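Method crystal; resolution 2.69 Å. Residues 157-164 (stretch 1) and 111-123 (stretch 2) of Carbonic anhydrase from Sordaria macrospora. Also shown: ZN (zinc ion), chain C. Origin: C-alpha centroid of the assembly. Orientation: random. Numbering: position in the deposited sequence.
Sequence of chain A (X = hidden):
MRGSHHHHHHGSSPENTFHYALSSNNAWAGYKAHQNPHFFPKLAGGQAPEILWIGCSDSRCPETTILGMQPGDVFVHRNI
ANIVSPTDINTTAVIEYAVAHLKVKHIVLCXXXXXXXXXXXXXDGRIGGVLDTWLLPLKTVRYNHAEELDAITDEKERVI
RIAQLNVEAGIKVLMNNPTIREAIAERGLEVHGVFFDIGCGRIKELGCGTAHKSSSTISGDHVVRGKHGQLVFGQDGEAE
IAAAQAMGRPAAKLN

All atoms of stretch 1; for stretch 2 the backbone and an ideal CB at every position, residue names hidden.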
# COMPACT_ATOMS: atom_id res chain seq x y z
N GLU A 157 7.31 -3.08 -30.74
CA GLU A 157 6.47 -1.90 -30.92
C GLU A 157 5.17 -2.05 -30.13
O GLU A 157 4.51 -1.07 -29.79
CB GLU A 157 6.19 -1.65 -32.40
CG GLU A 157 7.41 -1.26 -33.24
CD GLU A 157 8.08 0.03 -32.76
OE1 GLU A 157 7.35 0.97 -32.37
OE2 GLU A 157 9.33 0.11 -32.77
N ARG A 158 4.82 -3.30 -29.83
CA ARG A 158 3.65 -3.58 -29.01
C ARG A 158 4.00 -3.24 -27.56
O ARG A 158 3.20 -2.63 -26.83
CB ARG A 158 3.21 -5.04 -29.14
CG ARG A 158 1.81 -5.32 -28.61
CD ARG A 158 1.46 -6.80 -28.65
NE ARG A 158 1.45 -7.35 -30.00
CZ ARG A 158 2.32 -8.25 -30.45
NH1 ARG A 158 3.27 -8.71 -29.64
NH2 ARG A 158 2.24 -8.70 -31.69
N VAL A 159 5.20 -3.64 -27.15
CA VAL A 159 5.68 -3.34 -25.80
C VAL A 159 5.85 -1.83 -25.62
O VAL A 159 5.44 -1.26 -24.59
CB VAL A 159 7.01 -4.06 -25.51
CG1 VAL A 159 7.63 -3.56 -24.21
CG2 VAL A 159 6.78 -5.56 -25.47
N ILE A 160 6.40 -1.17 -26.65
CA ILE A 160 6.55 0.28 -26.63
C ILE A 160 5.17 0.94 -26.52
O ILE A 160 4.97 1.85 -25.71
CB ILE A 160 7.27 0.79 -27.91
CG1 ILE A 160 8.75 0.43 -27.89
CG2 ILE A 160 7.14 2.30 -28.05
CD1 ILE A 160 9.48 0.77 -29.17
N ARG A 161 4.21 0.44 -27.29
CA ARG A 161 2.89 1.04 -27.30
C ARG A 161 2.20 0.92 -25.94
O ARG A 161 1.69 1.91 -25.40
CB ARG A 161 2.02 0.41 -28.38
CG ARG A 161 0.69 1.11 -28.53
CD ARG A 161 0.92 2.59 -28.79
NE ARG A 161 -0.31 3.36 -28.74
CZ ARG A 161 -0.36 4.67 -28.50
NH1 ARG A 161 0.75 5.35 -28.27
NH2 ARG A 161 -1.54 5.29 -28.47
N ILE A 162 2.21 -0.28 -25.36
CA ILE A 162 1.58 -0.46 -24.07
C ILE A 162 2.30 0.38 -23.01
O ILE A 162 1.65 0.91 -22.10
CB ILE A 162 1.51 -1.97 -23.65
CG1 ILE A 162 0.67 -2.15 -22.39
CG2 ILE A 162 2.88 -2.52 -23.36
CD1 ILE A 162 -0.74 -1.66 -22.50
N ALA A 163 3.61 0.59 -23.17
CA ALA A 163 4.34 1.44 -22.22
C ALA A 163 3.93 2.91 -22.33
O ALA A 163 3.83 3.62 -21.31
CB ALA A 163 5.83 1.29 -22.43
N GLN A 164 3.65 3.36 -23.55
CA GLN A 164 3.19 4.73 -23.79
C GLN A 164 1.77 4.96 -23.27
O GLN A 164 1.46 6.03 -22.71
CB GLN A 164 3.24 5.06 -25.27
CG GLN A 164 4.63 4.94 -25.88
CD GLN A 164 4.61 5.19 -27.37
OE1 GLN A 164 3.62 4.92 -28.05
NE2 GLN A 164 5.71 5.72 -27.89
N UNK A 111 8.03 7.06 -19.35
CA UNK A 111 8.01 5.66 -19.72
C UNK A 111 9.14 5.40 -20.68
O UNK A 111 9.75 6.35 -21.15
CB UNK A 111 6.67 5.26 -20.33
N UNK A 112 9.43 4.13 -20.97
CA UNK A 112 10.53 3.80 -21.86
C UNK A 112 10.30 2.51 -22.65
O UNK A 112 9.41 1.72 -22.33
CB UNK A 112 11.82 3.68 -21.05
N UNK A 113 11.12 2.33 -23.67
CA UNK A 113 11.09 1.15 -24.53
C UNK A 113 11.78 -0.05 -23.86
O UNK A 113 12.65 0.12 -23.01
CB UNK A 113 11.76 1.46 -25.87
N UNK A 114 11.38 -1.25 -24.28
CA UNK A 114 11.90 -2.51 -23.72
C UNK A 114 11.62 -2.61 -22.23
O UNK A 114 12.45 -3.10 -21.46
CB UNK A 114 13.40 -2.63 -23.97
N UNK A 115 10.45 -2.13 -21.82
CA UNK A 115 10.03 -2.21 -20.43
C UNK A 115 9.58 -3.63 -20.09
O UNK A 115 8.66 -4.17 -20.71
CB UNK A 115 8.91 -1.21 -20.15
N UNK A 116 10.22 -4.21 -19.08
CA UNK A 116 9.93 -5.57 -18.68
C UNK A 116 8.56 -5.71 -18.07
O UNK A 116 7.90 -6.73 -18.26
CB UNK A 116 10.99 -6.07 -17.69
N UNK A 117 8.12 -4.69 -17.34
CA UNK A 117 6.81 -4.70 -16.71
C UNK A 117 5.72 -4.64 -17.76
O UNK A 117 4.70 -5.31 -17.65
CB UNK A 117 6.67 -3.53 -15.73
N UNK A 118 5.97 -3.84 -18.80
CA UNK A 118 5.07 -3.73 -19.94
C UNK A 118 4.89 -5.09 -20.64
O UNK A 118 3.77 -5.54 -20.90
CB UNK A 118 5.60 -2.69 -20.93
N UNK A 119 6.02 -5.73 -20.95
CA UNK A 119 6.02 -7.05 -21.56
C UNK A 119 5.31 -8.07 -20.68
O UNK A 119 4.59 -8.95 -21.17
CB UNK A 119 7.45 -7.50 -21.84
N UNK A 120 5.52 -7.96 -19.37
CA UNK A 120 4.88 -8.82 -18.40
C UNK A 120 3.37 -8.65 -18.45
O UNK A 120 2.62 -9.62 -18.36
CB UNK A 120 5.41 -8.53 -16.99
N UNK A 121 2.93 -7.41 -18.61
CA UNK A 121 1.51 -7.12 -18.70
C UNK A 121 0.92 -7.66 -20.00
O UNK A 121 -0.25 -8.03 -20.06
CB UNK A 121 1.27 -5.61 -18.59
N UNK A 122 1.75 -7.72 -21.05
CA UNK A 122 1.28 -8.23 -22.33
C UNK A 122 1.18 -9.76 -22.38
O UNK A 122 0.36 -10.31 -23.11
CB UNK A 122 2.21 -7.74 -23.44
N UNK A 123 2.01 -10.45 -21.61
CA UNK A 123 1.92 -11.91 -21.56
C UNK A 123 0.70 -12.31 -20.74
O UNK A 123 0.12 -11.48 -20.02
CB UNK A 123 3.19 -12.52 -20.97
ZN ZN C . 10.69 -0.62 -17.44

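Position 111 is extended. Its ideal CB points toward stretch 1, and the ideal CB of 111 lies 3.4 Å from Ala-163 O. Little room remains there, so a very small residue suits it. It is Gly-111.

Position 112 is also extended, and its CB points away from stretch 1. The ideal CB of 112 is 5.7 Å from ZN, too far for Cys or Asp but right for a His binding through NE2. It is His-112, with His-112 NE2 2.3 Å from ZN. His-112 ND1 donates a very short hydrogen bond, 2.5 Å, to the backbone O of position 113. His-112 O packs 3.6 Å from Ala-163 CB.

At position 113 CA-to-CB points sideways, with the ideal CB of 113 3.8 Å from Ile-160 CG1. Ala, Ser or Thr are plausible. It is Ser-113. The CB keeps the contact with Ile-160, while OG is hydrogen-bonded elsewhere in the structure.

Position 114 has phi/psi 60/38, a left-handed conformation that favours Gly, Asn or Asp. The CB points away, so stretch 1 sets no strong demand. It is Ala-114, a less common choice for these angles.

Position 115 precedes a helix. Its CB points toward stretch 1, and the ideal CB of 115 is 4.6 Å from Ala-163 CB, but the zinc is also near. Cys, Asp or His could reach the metal. It is Cys-115, with Cys-115 SG 2.4 Å from ZN. Cys-115 O accepts from the backbone N of position 119 at 3.1 Å and lies 3.7 Å from Val-159 CG1.

Positions 116, 117 and 120 find nothing of stretch 1 near their ideal CB atoms. Many residues are compatible. They are Gly-116, Gly-117 and Gly-120.

At position 118 CA-to-CB points toward stretch 1. The ideal CB of 118 is 3.7 Å from Ile-162 CG2, 3.9 Å from Val-159 O and 4.3 Å from Ala-163 CB. So close a surface favours Ala, Gly or perhaps Ser. It is Ala-118, whose methyl packs against all three residues.

At position 119 CA-to-CB points sideways. Ala or a longer side chain directed outward would serve. It is Ala-119, with Ala-119 CB 4.2 Å from Val-159 CG2.

Position 121 points toward stretch 1, but the ideal CB of 121 stays 5.2 Å from Ile-162 CG1. A small or medium apolar residue is plausible. It is Ala-121.

Position 122 points toward stretch 1. The ideal CB of 122 is 5.3 Å from both Ile-162 CG2 and Arg-158 CD. Leu, Ile or Met could fill the space. It is Leu-122. Leu-122 CD1 lies 3.7 Å from Ile-162 CG2, 3.8 Å from Val-159 CG2 and 4.0 Å from Arg-158 CG.

Position 123 leaves the helix, out of reach. A small polar residue is reasonable. It is Ser-123; Ser-123 OG donates to Gly-120 O at 3.0 Å.

Stretch 2, residues 111-123: GHSACGGAAGALS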
# COMPACT_ATOMS: atom_id res chain seq x y z
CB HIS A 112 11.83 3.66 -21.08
CG HIS A 112 11.92 2.40 -20.28
ND1 HIS A 112 12.48 1.24 -20.79
CD2 HIS A 112 11.54 2.10 -19.02
CE1 HIS A 112 12.43 0.29 -19.87
NE2 HIS A 112 11.86 0.79 -18.79
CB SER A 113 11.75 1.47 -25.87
OG SER A 113 13.03 2.05 -25.69
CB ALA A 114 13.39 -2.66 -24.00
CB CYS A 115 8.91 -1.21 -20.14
SG CYS A 115 8.56 -0.94 -18.39
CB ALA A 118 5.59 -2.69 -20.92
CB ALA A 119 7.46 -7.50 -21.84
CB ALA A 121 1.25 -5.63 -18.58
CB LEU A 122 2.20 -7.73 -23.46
CG LEU A 122 1.99 -6.28 -23.87
CD1 LEU A 122 3.07 -5.85 -24.85
CD2 LEU A 122 0.61 -6.08 -24.49
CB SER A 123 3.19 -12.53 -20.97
OG SER A 123 3.29 -12.27 -19.58
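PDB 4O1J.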